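Local coordinates for conserved hypothetical protein VT76 (Thermotoga maritima, PDB 1RCU), which is of unknown function but belongs to the SLOG superfamily, whose Rossmann-like fold suggests that it binds a nucleotide or a related ligand, at residues Val61-Gly64 with Val69-Leu72; Gly76-Gly81 with Tyr97-Val102; Leu147-Gly150 with Thr155-Ile158; Asp164-Asp169 with Ile173-Gln178. One frame throughout, in Å; residues are numbered along the deposited sequence.

Overall arrangement
All four contacts reach one parallel sheet of Rossmann-like type. Contacts 1 and 2 share helix 68-79: contact 1 holds its first half to strand 60-63, and contact 2 its end to the chain leading into strand 100-103. They touch, with V61 CG2 3.9 Å from V77 CG2. Contacts 3 and 4 lie on the other half of the sheet, where strands 145-148 and 176-179 are neighbours; L147 N probably donates to H177 O across 2.8 Å. The centres of contacts 2 and 4 are about 30 Å apart, on opposite sides of the chain's centre. No ligand marks an active site, but the glycine-rich turn of contact 1 is a plausible part of one.

Contact 1 (Val61-Gly64 with Val69-Leu72)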
# COMPACT_ATOMS: atom_id res chain seq x y z
N VAL A 61 22.44 1.20 -7.67
CA VAL A 61 21.40 0.61 -8.51
C VAL A 61 20.23 -0.08 -7.80
O VAL A 61 20.42 -0.84 -6.86
CB VAL A 61 22.04 -0.37 -9.54
CG1 VAL A 61 20.98 -0.89 -10.52
CG2 VAL A 61 23.16 0.34 -10.32
N PHE A 62 19.03 0.23 -8.27
CA PHE A 62 17.78 -0.36 -7.74
C PHE A 62 17.02 -1.04 -8.87
O PHE A 62 17.00 -0.54 -10.00
CB PHE A 62 16.84 0.72 -7.18
CG PHE A 62 17.22 1.23 -5.85
CD1 PHE A 62 18.34 2.04 -5.69
CD2 PHE A 62 16.46 0.90 -4.73
CE1 PHE A 62 18.69 2.53 -4.44
CE2 PHE A 62 16.80 1.39 -3.46
CZ PHE A 62 17.92 2.20 -3.31
N ASN A 63 16.36 -2.15 -8.54
CA ASN A 63 15.54 -2.86 -9.51
C ASN A 63 14.50 -3.73 -8.80
O ASN A 63 14.55 -3.90 -7.58
CB ASN A 63 16.42 -3.71 -10.45
CG ASN A 63 17.22 -4.76 -9.72
OD1 ASN A 63 16.68 -5.57 -8.97
ND2 ASN A 63 18.52 -4.76 -9.94
N GLY A 64 13.56 -4.26 -9.58
CA GLY A 64 12.49 -5.09 -9.05
C GLY A 64 12.89 -6.41 -8.41
O GLY A 64 12.03 -7.20 -8.05
N VAL A 69 15.98 -9.34 -16.95
CA VAL A 69 16.88 -8.20 -17.07
C VAL A 69 17.41 -7.78 -15.69
O VAL A 69 18.58 -7.43 -15.55
CB VAL A 69 16.16 -6.98 -17.73
CG1 VAL A 69 16.89 -5.67 -17.43
CG2 VAL A 69 16.08 -7.18 -19.23
N MSE A 70 16.53 -7.81 -14.69
CA MSE A 70 16.90 -7.42 -13.33
C MSE A 70 18.08 -8.24 -12.81
O MSE A 70 19.00 -7.70 -12.19
CB MSE A 70 15.70 -7.57 -12.37
CG MSE A 70 14.51 -6.64 -12.66
SE MSE A 70 12.79 -7.26 -11.93
CE MSE A 70 12.49 -8.75 -13.16
N GLU A 71 18.06 -9.55 -13.07
CA GLU A 71 19.12 -10.42 -12.62
C GLU A 71 20.46 -10.13 -13.29
O GLU A 71 21.48 -10.05 -12.62
CB GLU A 71 18.74 -11.88 -12.88
CG GLU A 71 19.76 -12.89 -12.36
CD GLU A 71 19.23 -14.31 -12.39
OE1 GLU A 71 18.12 -14.53 -11.84
OE2 GLU A 71 19.91 -15.19 -12.96
N LEU A 72 20.43 -9.96 -14.60
CA LEU A 72 21.63 -9.70 -15.38
C LEU A 72 22.28 -8.36 -15.08
O LEU A 72 23.52 -8.25 -14.99
CB LEU A 72 21.29 -9.79 -16.87
CG LEU A 72 20.70 -11.15 -17.27
CD1 LEU A 72 20.20 -11.07 -18.70
CD2 LEU A 72 21.74 -12.25 -17.11
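M70, a selenomethionine, reaches from helix 68-79 to N63 and G64 at the end of strand 60-63, and most of what passes between them is van der Waals contact. Its SE lies 3.6 Å from G64 CA, against a backbone that carries no side chain to keep the large atom away. A nearly extended chi2 of 158° carries SE out to G64, and the bend at chi3 turns the terminal CE away from it. Nearer the helix, M70 CG packs 4.1 Å from N63 CB, and M70 CB lies equally far from N63 OD1.

The polar part of the contact is indirect. N63 ND2 stops 3.7 Å short of M70 O, and both atoms instead bond to the hydroxyl of S74, one turn further along the helix, which links strand to helix. On the other side of the amide, OD1 accepts the N-H of G65. With CG placed between the backbone N and the carbonyl carbon (chi1 61°), the buried N63 amide can serve both the turn and the helix. Asparagine suits this place because one short group offers a donor and an acceptor.

G64 and G65 belong to the glycine-rich turn that joins the first strand to the helix of a beta-alpha-beta unit, 60-63, 68-79 and 84-88. In Rossmann-like folds such turns often line a ligand site, and this one may do so too.

Contact 2 (Gly76-Gly81 with Tyr97-Val102); sequences GVREAG and YLSVAV
The guanidinium of R78 has the backbone of L98 at its edge, near its plane, with NE 4.2 Å from L98 C. Y97 O and S99 OG approach it obliquely. The other flat group, the ring of Y97, points across helix 68-79 and packs on E71, S74 and Q75; of the Y97 side chain, it is CB that comes near R78, 4.0 Å from R78 CG.

Bends at chi2 (-65°) and chi3 fold the arginine back over the chain of Y97-S99. R78 NE comes to 3.0 Å from Y97 O. S99 OG is 3.3 Å from R78 NE, but the angle is too poor for a hydrogen bond, and the hydroxyl is bonded to V84 N on the neighbouring strand. The helix finishes just beyond R78 in a Schellman motif, in which G81 N bonds to R78 O at 2.8 Å. G81 takes the positive phi that glycine adopts readily.

Arginine suits this surface position because its methylenes can lie along a backbone while its charge stays near solvent. Having the positive guanidinium close to the carbonyl oxygen of Y97 and the hydroxyl of S99 is probably favourable electrostatically.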
# COMPACT_ATOMS: atom_id res chain seq x y z
N GLY A 76 25.95 -7.75 -13.30
CA GLY A 76 26.92 -6.80 -13.81
C GLY A 76 27.38 -5.80 -12.77
O GLY A 76 28.56 -5.43 -12.75
N VAL A 77 26.48 -5.38 -11.90
CA VAL A 77 26.83 -4.42 -10.87
C VAL A 77 27.74 -5.07 -9.85
O VAL A 77 28.78 -4.51 -9.47
CB VAL A 77 25.57 -3.88 -10.16
CG1 VAL A 77 25.99 -2.97 -9.02
CG2 VAL A 77 24.69 -3.12 -11.14
N ARG A 78 27.38 -6.27 -9.40
CA ARG A 78 28.18 -6.98 -8.41
C ARG A 78 29.54 -7.36 -8.99
O ARG A 78 30.56 -7.30 -8.30
CB ARG A 78 27.47 -8.23 -7.93
CG ARG A 78 26.21 -7.93 -7.18
CD ARG A 78 26.46 -7.18 -5.88
NE ARG A 78 26.20 -8.02 -4.71
CZ ARG A 78 27.14 -8.68 -4.05
NH1 ARG A 78 26.83 -9.43 -3.00
NH2 ARG A 78 28.40 -8.59 -4.45
N GLU A 79 29.55 -7.76 -10.25
CA GLU A 79 30.81 -8.11 -10.89
C GLU A 79 31.78 -6.96 -10.73
O GLU A 79 32.94 -7.16 -10.39
CB GLU A 79 30.59 -8.38 -12.36
CG GLU A 79 30.67 -9.85 -12.72
CD GLU A 79 30.03 -10.16 -14.05
OE1 GLU A 79 30.20 -9.37 -15.00
OE2 GLU A 79 29.35 -11.20 -14.16
N ALA A 80 31.31 -5.75 -10.97
CA ALA A 80 32.17 -4.58 -10.83
C ALA A 80 32.30 -4.04 -9.41
O ALA A 80 32.85 -2.97 -9.21
CB ALA A 80 31.68 -3.51 -11.76
N GLY A 81 31.77 -4.77 -8.44
CA GLY A 81 31.87 -4.34 -7.06
C GLY A 81 30.93 -3.22 -6.64
O GLY A 81 31.14 -2.58 -5.62
N TYR A 97 22.11 -11.92 -6.78
CA TYR A 97 23.18 -10.94 -6.91
C TYR A 97 22.86 -9.66 -6.15
O TYR A 97 23.63 -8.71 -6.18
CB TYR A 97 23.41 -10.60 -8.37
CG TYR A 97 23.80 -11.79 -9.21
CD1 TYR A 97 25.11 -12.32 -9.17
CD2 TYR A 97 22.87 -12.40 -10.06
CE1 TYR A 97 25.46 -13.40 -9.95
CE2 TYR A 97 23.21 -13.49 -10.84
CZ TYR A 97 24.50 -13.99 -10.78
OH TYR A 97 24.83 -15.07 -11.55
N LEU A 98 21.72 -9.65 -5.46
CA LEU A 98 21.31 -8.47 -4.73
C LEU A 98 22.21 -8.19 -3.52
O LEU A 98 22.47 -9.07 -2.71
CB LEU A 98 19.85 -8.62 -4.29
CG LEU A 98 18.80 -8.69 -5.40
CD1 LEU A 98 17.43 -8.91 -4.76
CD2 LEU A 98 18.81 -7.42 -6.23
N SER A 99 22.68 -6.95 -3.41
CA SER A 99 23.52 -6.57 -2.28
C SER A 99 22.61 -6.57 -1.07
O SER A 99 22.99 -6.98 0.01
CB SER A 99 24.10 -5.17 -2.48
OG SER A 99 24.93 -5.12 -3.62
N VAL A 100 21.39 -6.09 -1.27
CA VAL A 100 20.37 -6.02 -0.23
C VAL A 100 19.06 -6.37 -0.93
O VAL A 100 18.81 -5.88 -2.02
CB VAL A 100 20.23 -4.59 0.33
CG1 VAL A 100 19.03 -4.50 1.27
CG2 VAL A 100 21.51 -4.19 1.03
N ALA A 101 18.24 -7.21 -0.30
CA ALA A 101 16.94 -7.59 -0.82
C ALA A 101 15.90 -7.00 0.14
O ALA A 101 15.90 -7.30 1.34
CB ALA A 101 16.80 -9.12 -0.87
N VAL A 102 15.01 -6.17 -0.39
CA VAL A 102 13.99 -5.54 0.45
C VAL A 102 12.60 -6.08 0.14
O VAL A 102 12.07 -5.86 -0.94
CB VAL A 102 13.94 -3.99 0.25
CG1 VAL A 102 12.75 -3.40 0.99
CG2 VAL A 102 15.23 -3.37 0.74

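Contact 3 (Leu147-Gly150 with Thr155-Ile158); sequences LLRG and TDRI
T155, the first residue of the helical segment, turns its methyl to strand 145-148: CG2 stands 3.5 Å from L148 N and 3.6 Å from L147 CB. A chi1 of -60° sets OG1 beside the backbone N and swings CG2 to the strand, while OG1 is left to bond with G126 O and S124 OG. A threonine thus serves an apolar and a polar neighbour at once.

D156 follows and makes the polar grip. Its OD2 accepts G150 N at 2.9 Å through the syn lone pair, with an angle of 154°, and the same N-H has a weak second bond to OD1. R149 NH1 meets OD2 in a salt bridge; the modelled 2.5 Å is very short and its exact value doubtful. Guanidinium and carboxylate are not coplanar, their planes lying 63° apart. OD1 also accepts G152 N, so the carboxylate ties the turn to the helix, and R149 NE is in turn held by Q178 OE1. G150 has a positive phi, and at its backbone angles a CB would jam against the preceding carbonyl oxygen.

I158 brings CG2 to 3.6 Å from L147 CD1, the two side chains crossing at about a right angle in a buried apolar patch.

The whole is the strand-to-helix turn that opens a beta-alpha-beta crossover, 145-148, 153-157 and 176-179, in a Rossmann-like sheet.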
# COMPACT_ATOMS: atom_id res chain seq x y z
N LEU A 147 15.19 5.37 -22.32
CA LEU A 147 14.83 4.12 -22.97
C LEU A 147 16.07 3.63 -23.69
O LEU A 147 16.70 4.40 -24.43
CB LEU A 147 13.70 4.33 -24.01
CG LEU A 147 12.41 5.10 -23.65
CD1 LEU A 147 11.52 5.25 -24.88
CD2 LEU A 147 11.65 4.36 -22.54
N LEU A 148 16.43 2.38 -23.47
CA LEU A 148 17.60 1.82 -24.15
C LEU A 148 17.00 1.12 -25.37
O LEU A 148 16.57 -0.02 -25.29
CB LEU A 148 18.33 0.84 -23.23
CG LEU A 148 19.75 0.47 -23.64
CD1 LEU A 148 20.61 1.74 -23.87
CD2 LEU A 148 20.37 -0.39 -22.57
N ARG A 149 16.95 1.85 -26.47
CA ARG A 149 16.37 1.36 -27.72
C ARG A 149 17.04 0.14 -28.34
O ARG A 149 18.19 -0.16 -28.06
CB ARG A 149 16.35 2.50 -28.73
CG ARG A 149 15.78 3.76 -28.13
CD ARG A 149 14.32 3.59 -27.80
NE ARG A 149 13.55 4.21 -28.87
CZ ARG A 149 13.21 3.60 -30.00
NH1 ARG A 149 13.56 2.34 -30.21
NH2 ARG A 149 12.58 4.28 -30.92
N GLY A 150 16.28 -0.55 -29.18
CA GLY A 150 16.81 -1.73 -29.84
C GLY A 150 16.65 -2.95 -28.98
O GLY A 150 16.84 -4.07 -29.45
N THR A 155 10.00 -0.94 -24.29
CA THR A 155 10.99 0.13 -24.34
C THR A 155 11.00 0.73 -25.73
O THR A 155 11.14 1.94 -25.89
CB THR A 155 12.39 -0.39 -23.96
OG1 THR A 155 12.36 -0.93 -22.63
CG2 THR A 155 13.42 0.73 -24.00
N ASP A 156 10.81 -0.11 -26.74
CA ASP A 156 10.78 0.37 -28.11
C ASP A 156 9.36 0.76 -28.50
O ASP A 156 9.14 1.78 -29.16
CB ASP A 156 11.32 -0.70 -29.07
CG ASP A 156 12.84 -0.77 -29.10
OD1 ASP A 156 13.39 -1.84 -29.41
OD2 ASP A 156 13.50 0.26 -28.83
N ARG A 157 8.40 -0.04 -28.07
CA ARG A 157 7.00 0.23 -28.40
C ARG A 157 6.51 1.61 -27.91
O ARG A 157 5.79 2.30 -28.63
CB ARG A 157 6.11 -0.89 -27.82
CG ARG A 157 4.67 -0.83 -28.29
CD ARG A 157 3.81 -1.98 -27.79
NE ARG A 157 4.34 -3.28 -28.20
CZ ARG A 157 4.96 -4.13 -27.38
NH1 ARG A 157 5.12 -3.81 -26.11
NH2 ARG A 157 5.42 -5.28 -27.84
N ILE A 158 6.89 2.00 -26.69
CA ILE A 158 6.47 3.27 -26.12
C ILE A 158 7.01 4.50 -26.86
O ILE A 158 6.50 5.61 -26.69
CB ILE A 158 6.84 3.38 -24.60
CG1 ILE A 158 6.02 4.49 -23.93
CG2 ILE A 158 8.31 3.72 -24.41
CD1 ILE A 158 4.55 4.21 -23.92

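Contact 4 (Asp164-Asp169 with Ile173-Gln178)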
# COMPACT_ATOMS: atom_id res chain seq x y z
N ASP A 164 5.52 15.21 -29.05
CA ASP A 164 6.68 16.05 -29.34
C ASP A 164 8.00 15.30 -29.21
O ASP A 164 9.02 15.89 -28.84
CB ASP A 164 6.72 17.24 -28.38
CG ASP A 164 5.49 18.10 -28.49
OD1 ASP A 164 5.24 18.62 -29.60
OD2 ASP A 164 4.78 18.25 -27.48
N GLY A 165 7.97 14.00 -29.50
CA GLY A 165 9.15 13.17 -29.40
C GLY A 165 9.78 13.09 -28.01
O GLY A 165 10.91 12.62 -27.86
N LYS A 166 9.06 13.50 -26.97
CA LYS A 166 9.65 13.48 -25.63
C LYS A 166 8.71 13.18 -24.48
O LYS A 166 9.15 12.75 -23.41
CB LYS A 166 10.31 14.84 -25.33
CG LYS A 166 11.41 15.28 -26.29
CD LYS A 166 11.94 16.68 -25.96
CE LYS A 166 10.88 17.75 -26.15
NZ LYS A 166 10.46 17.91 -27.58
N TYR A 167 7.41 13.38 -24.68
CA TYR A 167 6.47 13.21 -23.58
C TYR A 167 5.41 12.12 -23.64
O TYR A 167 5.03 11.67 -24.72
CB TYR A 167 5.81 14.57 -23.29
CG TYR A 167 6.81 15.69 -23.13
CD1 TYR A 167 7.57 15.82 -21.98
CD2 TYR A 167 7.03 16.59 -24.17
CE1 TYR A 167 8.54 16.82 -21.86
CE2 TYR A 167 7.98 17.60 -24.07
CZ TYR A 167 8.73 17.71 -22.92
OH TYR A 167 9.71 18.69 -22.86
N LEU A 168 4.94 11.72 -22.46
CA LEU A 168 3.92 10.69 -22.33
C LEU A 168 2.50 11.17 -22.03
O LEU A 168 1.58 10.35 -21.91
CB LEU A 168 4.32 9.65 -21.28
CG LEU A 168 4.90 8.30 -21.74
CD1 LEU A 168 4.93 8.22 -23.24
CD2 LEU A 168 6.28 8.08 -21.16
N ASP A 169 2.32 12.49 -21.88
CA ASP A 169 0.99 13.12 -21.67
C ASP A 169 1.09 14.64 -21.80
O ASP A 169 2.17 15.21 -21.65
CB ASP A 169 0.33 12.69 -20.34
CG ASP A 169 0.66 13.60 -19.16
OD1 ASP A 169 0.00 13.43 -18.11
OD2 ASP A 169 1.58 14.44 -19.24
N ILE A 173 5.21 16.37 -18.00
CA ILE A 173 5.87 16.29 -16.70
C ILE A 173 7.39 16.22 -16.75
O ILE A 173 8.06 17.02 -16.11
CB ILE A 173 5.29 15.11 -15.92
CG1 ILE A 173 3.77 15.24 -15.90
CG2 ILE A 173 5.84 15.09 -14.51
CD1 ILE A 173 3.02 14.04 -15.32
N VAL A 174 7.95 15.27 -17.51
CA VAL A 174 9.40 15.15 -17.61
C VAL A 174 9.76 14.48 -18.94
O VAL A 174 8.96 13.75 -19.50
CB VAL A 174 10.00 14.35 -16.42
CG1 VAL A 174 9.40 12.95 -16.36
CG2 VAL A 174 11.51 14.28 -16.53
N GLU A 175 10.96 14.74 -19.44
CA GLU A 175 11.35 14.20 -20.74
C GLU A 175 11.72 12.71 -20.74
O GLU A 175 12.37 12.21 -19.83
CB GLU A 175 12.53 15.00 -21.32
CG GLU A 175 12.87 14.60 -22.75
CD GLU A 175 14.12 15.27 -23.31
OE1 GLU A 175 14.45 16.39 -22.87
OE2 GLU A 175 14.77 14.68 -24.21
N ILE A 176 11.29 12.02 -21.78
CA ILE A 176 11.62 10.61 -21.92
C ILE A 176 12.79 10.55 -22.89
O ILE A 176 12.62 10.74 -24.09
CB ILE A 176 10.47 9.81 -22.53
CG1 ILE A 176 9.21 9.94 -21.66
CG2 ILE A 176 10.88 8.36 -22.68
CD1 ILE A 176 9.37 9.41 -20.25
N HIS A 177 13.99 10.31 -22.38
CA HIS A 177 15.16 10.23 -23.24
C HIS A 177 15.27 8.87 -23.94
O HIS A 177 14.71 7.86 -23.49
CB HIS A 177 16.43 10.49 -22.42
CG HIS A 177 16.42 11.80 -21.70
ND1 HIS A 177 15.67 12.02 -20.56
CD2 HIS A 177 17.04 12.97 -21.97
CE1 HIS A 177 15.83 13.27 -20.16
NE2 HIS A 177 16.66 13.87 -21.00
N GLN A 178 16.01 8.86 -25.04
CA GLN A 178 16.26 7.66 -25.83
C GLN A 178 17.77 7.53 -26.05
O GLN A 178 18.46 8.52 -26.29
CB GLN A 178 15.56 7.75 -27.19
CG GLN A 178 14.07 7.72 -27.09
CD GLN A 178 13.39 7.73 -28.44
OE1 GLN A 178 13.57 6.81 -29.26
NE2 GLN A 178 12.58 8.75 -28.69
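K166 and I176 are joined by the hydrogen bond between these segments: I176 N donates to K166 O at 2.8 Å, with an angle of 154° and the donor in the carbonyl plane. Beside it, the methylenes of K166 run along the E175 side chain, K166 CB 3.6 Å from E175 CG and K166 CD 3.7 Å from the carboxylate carbon E175 CD. Their charges do not meet, K166 NZ being 6.4 Å from E175 OE2: bends at chi3 (-65°) and chi4 carry K166 NZ back to D164 O, 2.8 Å away. A long lysine suits both tasks, apolar stem and polar tip. Y167 sets its ring edge toward V174, its CD1 3.5 Å from V174 O. Leucine and isoleucine fill the buried side, L168 CD2 touching I176 CD1 at 3.5 Å, their chains crossing at about a right angle.

The next shell sets these groups in place. K166 and Y167 both face I163 in a classic beta bulge, and K166 CB lies over one face of the Y167 ring, offset toward its rim. G165, with its positive phi, suits the turn before them. D169 packs loosely on I173; its OD2 bonds to Y139 OH, while OD1 forms a salt bridge with R171 and accepts I129 N of the third subunit. W154 of that subunit bonds to L168 O.

Y139 of helix 129-140 packs on Y167, L168, V174 and I176. I176 also lies on V145 and L147 of the adjacent strand 145-148, and L168 meets I158, near helix 153-157, at this outermost strand of the chain's sheet.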